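Local coordinates for protein probable glucarate dehydratase (Mycobacterium smegmatis str. MC2 155, PDB 3VDG) that probably dehydrates glucarate or a related acid sugar, as a metal-dependent member of the enolase superfamily, at residues 38-43 and 56-61; 86-91 and 105-110. All blocks are in the same frame, centred on the assembly; numbering follows the deposited sequence. Where two conformers were deposited one is given.

In the fold
Both contacts belong to the alpha+beta capping domain that, in the enolase superfamily, packs against the barrel of the C-terminal domain. Contact 1 pairs strands 30-41 and 55-65, the first two of a three-stranded antiparallel sheet; contact 2 packs helix 79-92 against helix 100-111, the two helices that follow the sheet. They come in series along the chain, contact 1 closing before contact 2 opens. Their centres lie 24 Å apart and their nearest atoms about 7 Å, without touching. Helix 79-92 joins them, since Leu82 and Leu85 touch Ala59 of contact 1, and helix 131-151 reaches both. The sheet and its helical layer thus form one unit.

Contact 1: residues 38-43 and 56-61; sequences VAFADP and ALRAVI
The ring of Phe40 lies against Ala56, its partner across the ladder, and Arg58, two residues further along the same face, and meets each differently. Ala56 sits beneath one face: its CB is 4.0 Å from the ring centroid, displaced toward the rim, a CH-pi contact that a small methyl makes without pushing the strands apart. Arg58 comes to the edge, where its CG lies in the ring plane 3.5 Å from Phe40 CE1. With chi1 at 51°, Phe40 CG stands between its own backbone N and carbonyl carbon, which tips the ring across toward these partners.

Beyond CG the Arg58 chain bends at chi2 and chi3, carrying the guanidinium away from strand 38-41 with its plane 79° from that of the ring. There NE forms a salt bridge with Glu74 and NH2 a hydrogen bond with Ser351. Val38, on the same face, lays CG2 4.0 Å from Arg58 CB. On the other face Ala39 CB meets Leu57 CD2 at 3.8 Å, and Tyr417 of helix 407-420 touches both.

Four backbone hydrogen bonds hold this ladder, which pairs the first two strands of the capping domain's antiparallel sheet. Val38 and Arg58 form one hydrogen-bonded pair, with Val38 N 2.7 Å from Arg58 O; Phe40 and Ala56 form the next, and Ala39 faces Leu57 in the non-hydrogen-bonded pair between them. The chemistry therefore divides along Arg58: its aliphatic part packs against the aromatic edge, while its charged end is held by Glu74 and Ser351 and probably balanced by Glu74.

Contact 2: residues 86-91 and 105-110; sequences QAAAHA and ALISDA
Ala91 and Ala110 bring helices 79-92 and 100-111 together methyl to methyl, their CB atoms 3.7 Å apart and both CA-CB bonds directed at the opposite helix. This is the shortest of the apolar contacts here. The second joins Ala88 to Ile107: Ala88 CB lies 3.9 Å from Ile107 CG1 and 4.0 Å from CD1, so the methyl rests alongside the longer branch of the isoleucine. Ile107 has CG1 anti to the carbonyl carbon (chi1 -72°) and an extended chi2 of 175°, which runs that branch past Ala88. Val135 of helix 131-151 touches both residues, and Phe139 also touches Ala88, on the buried side of the interface.

A second kind of contact sets side chain against backbone. Leu106 reaches across to the other helix, its CD1 3.9 Å from Ala91 O, while Ala110 CB approaches Ala87 O more loosely, at 4.3 Å. These are van der Waals contacts: no hydrogen bond crosses between the segments. The backbone polar groups are instead engaged within each helix, as where Ala91 N bonds to Ala87 O and Ala110 N to Leu106 O.

Two consecutive helices of the capping domain thus pack beside helix 131-151, the axes of the two short segments approaching to 8.9 Å with 128° between their directions. Alanine suits the meeting points because its methyl fills the gap between backbones without extending far, whereas branched Ile107 supplies bulk toward the buried side. With neither charge nor hydrogen bond spanning it, the association rests on close fit and the exclusion of water from a modest, largely apolar surface, 223 Å² summed over both segments.

Contact 1: residues 38-43 and 56-61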
ATOM      1  N   VAL A  38     -29.523 -10.416  -4.161  1.00 23.67           N
ATOM      2  CA  VAL A  38     -30.265 -11.065  -3.088  1.00 22.39           C
ATOM      3  C   VAL A  38     -30.895 -10.001  -2.190  1.00 26.05           C
ATOM      4  O   VAL A  38     -30.485  -8.837  -2.221  1.00 23.62           O
ATOM      5  CB  VAL A  38     -29.344 -11.953  -2.236  1.00 26.42           C
ATOM      6  CG1 VAL A  38     -28.749 -13.064  -3.107  1.00 22.64           C
ATOM      7  CG2 VAL A  38     -28.242 -11.106  -1.586  1.00 21.36           C
ATOM      8  N   ALA A  39     -31.888 -10.391  -1.394  1.00 24.42           N
ATOM      9  CA  ALA A  39     -32.494  -9.471  -0.418  1.00 25.31           C
ATOM     10  C   ALA A  39     -32.743 -10.239   0.864  1.00 24.91           C
ATOM     11  O   ALA A  39     -33.123 -11.413   0.840  1.00 26.23           O
ATOM     12  CB  ALA A  39     -33.790  -8.862  -0.967  1.00 24.71           C
ATOM     13  N   PHE A  40     -32.491  -9.592   1.992  1.00 22.17           N
ATOM     14  CA  PHE A  40     -32.696 -10.209   3.284  1.00 25.12           C
ATOM     15  C   PHE A  40     -33.377  -9.213   4.225  1.00 27.29           C
ATOM     16  O   PHE A  40     -33.188  -8.013   4.096  1.00 25.77           O
ATOM     17  CB  PHE A  40     -31.361 -10.700   3.873  1.00 23.56           C
ATOM     18  CG  PHE A  40     -30.273  -9.654   3.893  1.00 25.49           C
ATOM     19  CD1 PHE A  40     -29.487  -9.428   2.779  1.00 24.48           C
ATOM     20  CD2 PHE A  40     -30.009  -8.924   5.045  1.00 23.77           C
ATOM     21  CE1 PHE A  40     -28.481  -8.478   2.797  1.00 22.49           C
ATOM     22  CE2 PHE A  40     -28.998  -7.967   5.067  1.00 26.67           C
ATOM     23  CZ  PHE A  40     -28.235  -7.747   3.938  1.00 24.10           C
ATOM     24  N   ALA A  41     -34.171  -9.733   5.153  1.00 25.31           N
ATOM     25  CA  ALA A  41     -34.951  -8.922   6.091  1.00 29.21           C
ATOM     26  C   ALA A  41     -34.095  -8.008   6.943  1.00 34.58           C
ATOM     27  O   ALA A  41     -33.025  -8.398   7.448  1.00 27.86           O
ATOM     28  CB  ALA A  41     -35.812  -9.803   6.989  1.00 31.00           C
ATOM     29  N   ASP A  42     -34.601  -6.792   7.121  1.00 23.06           N
ATOM     30  CA  ASP A  42     -33.904  -5.744   7.884  1.00 24.86           C
ATOM     31  C   ASP A  42     -34.982  -5.040   8.705  1.00 29.48           C
ATOM     32  O   ASP A  42     -36.068  -4.765   8.179  1.00 24.64           O
ATOM     33  CB  ASP A  42     -33.305  -4.733   6.899  1.00 22.23           C
ATOM     34  CG  ASP A  42     -32.155  -3.904   7.505  1.00 41.25           C
ATOM     35  OD1 ASP A  42     -31.597  -4.293   8.560  1.00 32.50           O
ATOM     36  OD2 ASP A  42     -31.792  -2.871   6.894  1.00 31.08           O
ATOM     37  N   PRO A  43     -34.703  -4.752   9.984  1.00 25.67           N
ATOM     38  CA  PRO A  43     -35.680  -4.050  10.817  1.00 25.42           C
ATOM     39  C   PRO A  43     -35.761  -2.554  10.481  1.00 25.00           C
ATOM     40  O   PRO A  43     -34.917  -2.042   9.744  1.00 22.02           O
ATOM     41  CB  PRO A  43     -35.116  -4.216  12.241  1.00 27.33           C
ATOM     42  CG  PRO A  43     -34.003  -5.221  12.132  1.00 31.78           C
ATOM     43  CD  PRO A  43     -33.487  -5.094  10.737  1.00 25.41           C
ATOM     44  N   ALA A  56     -32.842  -5.414   2.819  1.00 23.86           N
ATOM     45  CA  ALA A  56     -31.585  -4.838   2.365  1.00 23.48           C
ATOM     46  C   ALA A  56     -31.156  -5.641   1.127  1.00 25.51           C
ATOM     47  O   ALA A  56     -31.413  -6.849   1.064  1.00 28.20           O
ATOM     48  CB  ALA A  56     -30.544  -4.971   3.467  1.00 21.40           C
ATOM     49  N   LEU A  57     -30.508  -4.985   0.165  1.00 22.84           N
ATOM     50  CA  LEU A  57     -30.086  -5.643  -1.092  1.00 23.03           C
ATOM     51  C   LEU A  57     -28.568  -5.821  -1.173  1.00 26.22           C
ATOM     52  O   LEU A  57     -27.826  -4.928  -0.783  1.00 22.34           O
ATOM     53  CB  LEU A  57     -30.501  -4.788  -2.294  1.00 23.16           C
ATOM     54  CG  LEU A  57     -31.949  -4.315  -2.408  1.00 26.50           C
ATOM     55  CD1 LEU A  57     -32.096  -3.458  -3.665  1.00 25.91           C
ATOM     56  CD2 LEU A  57     -32.914  -5.478  -2.395  1.00 28.43           C
ATOM     57  N   ARG A  58     -28.104  -6.963  -1.679  1.00 23.27           N
ATOM     58  CA  ARG A  58     -26.672  -7.158  -1.992  1.00 18.71           C
ATOM     59  C   ARG A  58     -26.580  -7.932  -3.303  1.00 22.70           C
ATOM     60  O   ARG A  58     -27.579  -8.521  -3.752  1.00 22.55           O
ATOM     61  CB  ARG A  58     -25.948  -7.923  -0.880  1.00 18.30           C
ATOM     62  CG  ARG A  58     -26.073  -7.286   0.498  1.00 21.15           C
ATOM     63  CD  ARG A  58     -25.255  -6.013   0.622  1.00 22.17           C
ATOM     64  NE  ARG A  58     -23.834  -6.304   0.834  1.00 18.74           N
ATOM     65  CZ  ARG A  58     -22.911  -5.370   0.955  1.00 31.21           C
ATOM     66  NH1 ARG A  58     -23.255  -4.076   0.885  1.00 20.04           N
ATOM     67  NH2 ARG A  58     -21.648  -5.726   1.146  1.00 25.38           N
ATOM     68  N   ALA A  59     -25.417  -7.880  -3.946  1.00 20.71           N
ATOM     69  CA  ALA A  59     -25.158  -8.676  -5.148  1.00 20.21           C
ATOM     70  C   ALA A  59     -24.012  -9.620  -4.816  1.00 28.52           C
ATOM     71  O   ALA A  59     -22.986  -9.206  -4.276  1.00 24.27           O
ATOM     72  CB  ALA A  59     -24.806  -7.787  -6.338  1.00 18.66           C
ATOM     73  N   VAL A  60     -24.220 -10.896  -5.085  1.00 20.88           N
ATOM     74  CA  VAL A  60     -23.188 -11.919  -4.893  1.00 19.29           C
ATOM     75  C   VAL A  60     -22.485 -12.147  -6.213  1.00 20.27           C
ATOM     76  O   VAL A  60     -23.139 -12.362  -7.259  1.00 23.55           O
ATOM     77  CB  VAL A  60     -23.814 -13.230  -4.408  1.00 25.93           C
ATOM     78  CG1 VAL A  60     -22.790 -14.372  -4.466  1.00 25.11           C
ATOM     79  CG2 VAL A  60     -24.364 -13.049  -2.989  1.00 17.82           C
ATOM     80  N   ILE A  61     -21.156 -12.064  -6.186  1.00 17.02           N
ATOM     81  CA  ILE A  61     -20.326 -12.357  -7.349  1.00 18.91           C
ATOM     82  C   ILE A  61     -19.732 -13.739  -7.195  1.00 23.99           C
ATOM     83  O   ILE A  61     -19.112 -14.047  -6.180  1.00 20.51           O
ATOM     84  CB  ILE A  61     -19.165 -11.343  -7.551  1.00 20.73           C
ATOM     85  CG1 ILE A  61     -19.664 -10.050  -8.204  1.00 26.64           C
ATOM     86  CG2 ILE A  61     -18.102 -11.908  -8.493  1.00 24.49           C
ATOM     87  CD1 ILE A  61     -20.536  -9.210  -7.307  1.00 29.66           C
TER

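Contact 2: residues 86-91 and 105-110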
ATOM      1  N   GLN A  86     -22.074  -5.998 -14.584  1.00 23.41           N
ATOM      2  CA  GLN A  86     -22.167  -6.823 -15.809  0.50 25.62           C
ATOM      3  C   GLN A  86     -21.146  -6.346 -16.832  1.00 23.75           C
ATOM      4  O   GLN A  86     -20.504  -7.131 -17.423  1.00 28.42           O
ATOM      5  CB  GLN A  86     -23.584  -6.776 -16.405  0.50 24.92           C
ATOM      6  CG  GLN A  86     -24.606  -7.549 -15.593  0.50 34.52           C
ATOM      7  CD  GLN A  86     -24.286  -9.032 -15.536  0.50 39.52           C
ATOM      8  OE1 GLN A  86     -23.844  -9.619 -16.526  0.50 57.35           O
ATOM      9  NE2 GLN A  86     -24.500  -9.644 -14.381  0.50 21.89           N
ATOM     10  N   ALA A  87     -20.995  -5.052 -17.004  1.00 26.00           N
ATOM     11  CA  ALA A  87     -20.007  -4.526 -17.938  1.00 25.16           C
ATOM     12  C   ALA A  87     -18.561  -4.884 -17.500  1.00 26.85           C
ATOM     13  O   ALA A  87     -17.710  -5.206 -18.329  1.00 26.66           O
ATOM     14  CB  ALA A  87     -20.174  -3.020 -18.095  1.00 28.62           C
ATOM     15  N   ALA A  88     -18.312  -4.858 -16.196  1.00 24.87           N
ATOM     16  CA  ALA A  88     -17.004  -5.202 -15.637  1.00 23.78           C
ATOM     17  C   ALA A  88     -16.711  -6.664 -15.881  1.00 20.63           C
ATOM     18  O   ALA A  88     -15.617  -7.027 -16.305  1.00 24.62           O
ATOM     19  CB  ALA A  88     -16.979  -4.922 -14.129  1.00 19.41           C
ATOM     20  N   ALA A  89     -17.687  -7.507 -15.576  1.00 21.68           N
ATOM     21  CA  ALA A  89     -17.530  -8.948 -15.765  1.00 22.00           C
ATOM     22  C   ALA A  89     -17.136  -9.255 -17.207  1.00 32.20           C
ATOM     23  O   ALA A  89     -16.244 -10.075 -17.457  1.00 28.26           O
ATOM     24  CB  ALA A  89     -18.820  -9.671 -15.400  1.00 23.51           C
ATOM     25  N   HIS A  90     -17.791  -8.600 -18.161  1.00 27.10           N
ATOM     26  CA  HIS A  90     -17.497  -8.842 -19.578  0.50 27.05           C
ATOM     27  C   HIS A  90     -16.096  -8.407 -19.919  1.00 28.08           C
ATOM     28  O   HIS A  90     -15.366  -9.093 -20.650  1.00 24.71           O
ATOM     29  CB  HIS A  90     -18.519  -8.132 -20.473  0.50 29.24           C
ATOM     30  CG  HIS A  90     -18.254  -8.298 -21.954  0.50 32.95           C
ATOM     31  ND1 HIS A  90     -18.545  -9.435 -22.619  0.50 36.69           N
ATOM     32  CD2 HIS A  90     -17.719  -7.418 -22.894  0.50 41.33           C
ATOM     33  CE1 HIS A  90     -18.204  -9.294 -23.914  0.50 33.98           C
ATOM     34  NE2 HIS A  90     -17.698  -8.061 -24.081  0.50 36.60           N
ATOM     35  N   ALA A  91     -15.683  -7.270 -19.369  1.00 22.57           N
ATOM     36  CA  ALA A  91     -14.361  -6.696 -19.658  1.00 20.78           C
ATOM     37  C   ALA A  91     -13.177  -7.527 -19.159  1.00 25.84           C
ATOM     38  O   ALA A  91     -12.055  -7.391 -19.661  1.00 23.76           O
ATOM     39  CB  ALA A  91     -14.266  -5.284 -19.063  1.00 23.41           C
ATOM     40  N   ALA A 105      -7.694  -1.663 -14.233  1.00 20.05           N
ATOM     41  CA  ALA A 105      -7.566  -0.743 -15.359  1.00 22.15           C
ATOM     42  C   ALA A 105      -8.579  -1.093 -16.466  1.00 24.41           C
ATOM     43  O   ALA A 105      -9.155  -0.200 -17.088  1.00 25.39           O
ATOM     44  CB  ALA A 105      -6.136  -0.741 -15.902  1.00 23.39           C
ATOM     45  N   LEU A 106      -8.782  -2.386 -16.726  1.00 17.05           N
ATOM     46  CA  LEU A 106      -9.795  -2.811 -17.708  1.00 19.52           C
ATOM     47  C   LEU A 106     -11.194  -2.365 -17.304  1.00 23.12           C
ATOM     48  O   LEU A 106     -12.025  -1.997 -18.148  1.00 22.35           O
ATOM     49  CB  LEU A 106      -9.777  -4.332 -17.884  1.00 19.30           C
ATOM     50  CG  LEU A 106      -8.523  -4.917 -18.548  1.00 25.67           C
ATOM     51  CD1 LEU A 106      -8.514  -6.443 -18.482  1.00 24.90           C
ATOM     52  CD2 LEU A 106      -8.458  -4.463 -19.992  1.00 22.76           C
ATOM     53  N   ILE A 107     -11.468  -2.415 -16.007  1.00 20.43           N
ATOM     54  CA  ILE A 107     -12.773  -2.014 -15.490  1.00 18.37           C
ATOM     55  C   ILE A 107     -12.948  -0.509 -15.642  1.00 22.34           C
ATOM     56  O   ILE A 107     -14.013  -0.046 -16.035  1.00 22.91           O
ATOM     57  CB  ILE A 107     -12.982  -2.471 -14.037  1.00 18.84           C
ATOM     58  CG1 ILE A 107     -13.191  -3.988 -14.008  1.00 21.03           C
ATOM     59  CG2 ILE A 107     -14.211  -1.789 -13.419  1.00 20.88           C
ATOM     60  CD1 ILE A 107     -13.293  -4.564 -12.608  1.00 24.42           C
ATOM     61  N   SER A 108     -11.886   0.248 -15.366  1.00 20.84           N
ATOM     62  CA  SER A 108     -11.936   1.687 -15.517  1.00 25.69           C
ATOM     63  C   SER A 108     -12.258   2.014 -16.977  1.00 34.44           C
ATOM     64  O   SER A 108     -13.170   2.791 -17.254  1.00 31.58           O
ATOM     65  CB  SER A 108     -10.611   2.319 -15.099  1.00 24.36           C
ATOM     66  OG  SER A 108     -10.693   3.726 -15.177  1.00 31.98           O
ATOM     67  N   ASP A 109     -11.529   1.395 -17.906  1.00 30.50           N
ATOM     68  CA  ASP A 109     -11.789   1.595 -19.341  1.00 32.59           C
ATOM     69  C   ASP A 109     -13.220   1.259 -19.713  1.00 33.70           C
ATOM     70  O   ASP A 109     -13.872   2.007 -20.429  1.00 33.09           O
ATOM     71  CB  ASP A 109     -10.852   0.747 -20.202  1.00 29.96           C
ATOM     72  CG  ASP A 109      -9.421   1.236 -20.159  1.00 46.88           C
ATOM     73  OD1 ASP A 109      -9.209   2.379 -19.709  1.00 49.88           O
ATOM     74  OD2 ASP A 109      -8.510   0.481 -20.572  1.00 42.21           O
ATOM     75  N   ALA A 110     -13.709   0.125 -19.234  1.00 24.70           N
ATOM     76  CA  ALA A 110     -15.061  -0.314 -19.561  1.00 25.66           C
ATOM     77  C   ALA A 110     -16.123   0.653 -19.054  1.00 42.66           C
ATOM     78  O   ALA A 110     -17.161   0.812 -19.674  1.00 34.89           O
ATOM     79  CB  ALA A 110     -15.313  -1.700 -18.989  1.00 22.34           C
TER